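Local structure of beta-d-glucoside glucohydrolase (Hypocrea jecorina, 3ZZ1) at residues Glu92-Phe96 with His319-Val323. The protein probably hydrolyses terminal, non-reducing beta-D-glucosyl residues with release of beta-D-glucose, as a secreted family 3 beta-glucosidase of cellulose degradation. Sequence-based numbering, arbitrary orientation.
Sequences ERGQF and HKTNV
F96 sets one face of its ring against CD2 of H319, CG to CD2 at 3.3 Å. The two rings form an oblique pair, planes at 32° and centroids 4.4 Å apart, while F96 CB sits over the imidazole face in a CH-pi contact, 4.0 Å from its centroid. Both side chains take chi1 m, and the CA atoms of F96 and H319 are 6.2 Å apart. An imidazole suits this place because it offers a face to phenylalanine and still has two ring nitrogens for polar partners: ND1 bonds to E100 and NE2 to E99. Phenylalanine suits its own, its flat ring meeting H319 with a face and T321 OG1 with an edge. Residues 92-96 are regular alpha-helix, with F96 N bonded to E92 O at 2.8 Å; H319 leads into helix 320-329, with N322 N bonded to H319 O at 3.0 Å. The contact thus joins helix 87-103 of the family 3 N-terminal, TIM-barrel-type domain to the helix before strand 332-336, an edge strand of the following mixed sheet. At the second register point, R93 and N322 (CA-CA 6.3 Å), the asparagine, chi1 t, inserts its amide toward helix 87-103. Its ND2 donates to E92 OE2 (3.0 Å, 162°) and to L89 O, so a short, two-proton amide suits the spot; N322 CB also touches F96 CD2 at 3.5 Å. R93 brings CB to 3.4 Å from N322 OD1, and its long stem carries the guanidinium away to T76 O. E92, long enough with chi1 and chi2 both t, reaches out so that OE2 also accepts a hydrogen bond from a water at 2.6 Å, which hydrogen-bonds with T321 OG1 at 2.9 Å, a hydroxyl also bonded to N318 O.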
loop_
_atom_site.group_PDB
_atom_site.type_symbol
_atom_site.label_atom_id
_atom_site.label_comp_id
_atom_site.label_asym_id
_atom_site.label_seq_id
_atom_site.Cartn_x
_atom_site.Cartn_y
_atom_site.Cartn_z
ATOM N N GLU A 92 2.281 -9.102 10.352
ATOM C CA GLU A 92 3.595 -9.121 10.997
ATOM C C GLU A 92 4.401 -7.861 10.684
ATOM O O GLU A 92 5.028 -7.280 11.580
ATOM C CB GLU A 92 4.382 -10.382 10.602
ATOM C CG GLU A 92 5.813 -10.395 11.106
ATOM C CD GLU A 92 6.549 -11.661 10.722
ATOM O OE1 GLU A 92 6.391 -12.672 11.433
ATOM O OE2 GLU A 92 7.261 -11.651 9.697
ATOM N N ARG A 93 4.381 -7.451 9.416
ATOM C CA ARG A 93 5.012 -6.205 8.981
ATOM C C ARG A 93 4.522 -5.028 9.832
ATOM O O ARG A 93 5.321 -4.217 10.303
ATOM C CB ARG A 93 4.738 -5.961 7.492
ATOM C CG ARG A 93 5.449 -4.752 6.882
ATOM C CD ARG A 93 5.194 -4.678 5.369
ATOM N NE ARG A 93 5.552 -3.387 4.763
ATOM C CZ ARG A 93 4.794 -2.289 4.809
ATOM N NH1 ARG A 93 3.634 -2.295 5.457
ATOM N NH2 ARG A 93 5.204 -1.171 4.224
ATOM N N GLY A 94 3.212 -4.957 10.038
ATOM C CA GLY A 94 2.611 -3.934 10.897
ATOM C C GLY A 94 3.095 -4.014 12.336
ATOM O O GLY A 94 3.464 -2.997 12.927
ATOM N N GLN A 95 3.101 -5.225 12.895
ATOM C CA GLN A 95 3.579 -5.462 14.260
ATOM C C GLN A 95 5.035 -5.034 14.441
ATOM O O GLN A 95 5.386 -4.367 15.421
ATOM C CB GLN A 95 3.416 -6.939 14.648
ATOM C CG GLN A 95 3.899 -7.270 16.076
ATOM C CD GLN A 95 4.000 -8.766 16.345
ATOM O OE1 GLN A 95 5.052 -9.266 16.754
ATOM N NE2 GLN A 95 2.908 -9.485 16.110
ATOM N N PHE A 96 5.868 -5.421 13.482
ATOM C CA PHE A 96 7.297 -5.139 13.534
ATOM C C PHE A 96 7.557 -3.634 13.399
ATOM O O PHE A 96 8.380 -3.082 14.130
ATOM C CB PHE A 96 8.036 -5.949 12.460
ATOM C CG PHE A 96 8.222 -7.414 12.802
ATOM C CD1 PHE A 96 7.567 -8.001 13.886
ATOM C CD2 PHE A 96 9.047 -8.213 12.018
ATOM C CE1 PHE A 96 7.743 -9.355 14.192
ATOM C CE2 PHE A 96 9.234 -9.571 12.313
ATOM C CZ PHE A 96 8.584 -10.141 13.406
ATOM N N HIS A 319 13.785 -8.265 13.122
ATOM C CA HIS A 319 12.696 -7.874 12.215
ATOM C C HIS A 319 13.011 -8.074 10.725
ATOM O O HIS A 319 12.095 -8.126 9.905
ATOM C CB HIS A 319 12.259 -6.419 12.453
ATOM C CG HIS A 319 11.633 -6.178 13.793
ATOM N ND1 HIS A 319 11.729 -4.970 14.448
ATOM C CD2 HIS A 319 10.921 -6.991 14.608
ATOM C CE1 HIS A 319 11.089 -5.044 15.600
ATOM N NE2 HIS A 319 10.592 -6.261 15.723
ATOM N N LYS A 320 14.295 -8.174 10.377
ATOM C CA LYS A 320 14.705 -8.450 8.991
ATOM C C LYS A 320 14.067 -9.717 8.401
ATOM O O LYS A 320 13.960 -9.846 7.182
ATOM C CB LYS A 320 16.236 -8.502 8.849
ATOM C CG LYS A 320 16.926 -9.684 9.535
ATOM C CD LYS A 320 18.363 -9.892 9.038
ATOM C CE LYS A 320 19.321 -8.773 9.468
ATOM N NZ LYS A 320 19.385 -8.591 10.948
ATOM N N THR A 321 13.645 -10.638 9.267
ATOM C CA THR A 321 12.971 -11.864 8.830
ATOM C C THR A 321 11.695 -11.533 8.061
ATOM O O THR A 321 11.350 -12.224 7.106
ATOM C CB THR A 321 12.608 -12.785 10.012
ATOM O OG1 THR A 321 11.763 -12.078 10.927
ATOM C CG2 THR A 321 13.867 -13.281 10.734
ATOM N N ASN A 322 11.003 -10.472 8.476
ATOM C CA ASN A 322 9.806 -10.033 7.779
ATOM C C ASN A 322 10.146 -9.455 6.413
ATOM O O ASN A 322 9.476 -9.765 5.428
ATOM C CB ASN A 322 9.017 -9.009 8.601
ATOM C CG ASN A 322 7.782 -8.495 7.866
ATOM O OD1 ASN A 322 7.810 -7.419 7.270
ATOM N ND2 ASN A 322 6.699 -9.269 7.898
ATOM N N VAL A 323 11.186 -8.617 6.366
ATOM C CA VAL A 323 11.613 -7.984 5.118
ATOM C C VAL A 323 12.080 -9.057 4.130
ATOM O O VAL A 323 11.664 -9.063 2.970
ATOM C CB VAL A 323 12.716 -6.920 5.348
ATOM C CG1 VAL A 323 13.059 -6.210 4.043
ATOM C CG2 VAL A 323 12.265 -5.906 6.385
HETATM O O HOH W 1 9.254 -13.251 9.922
#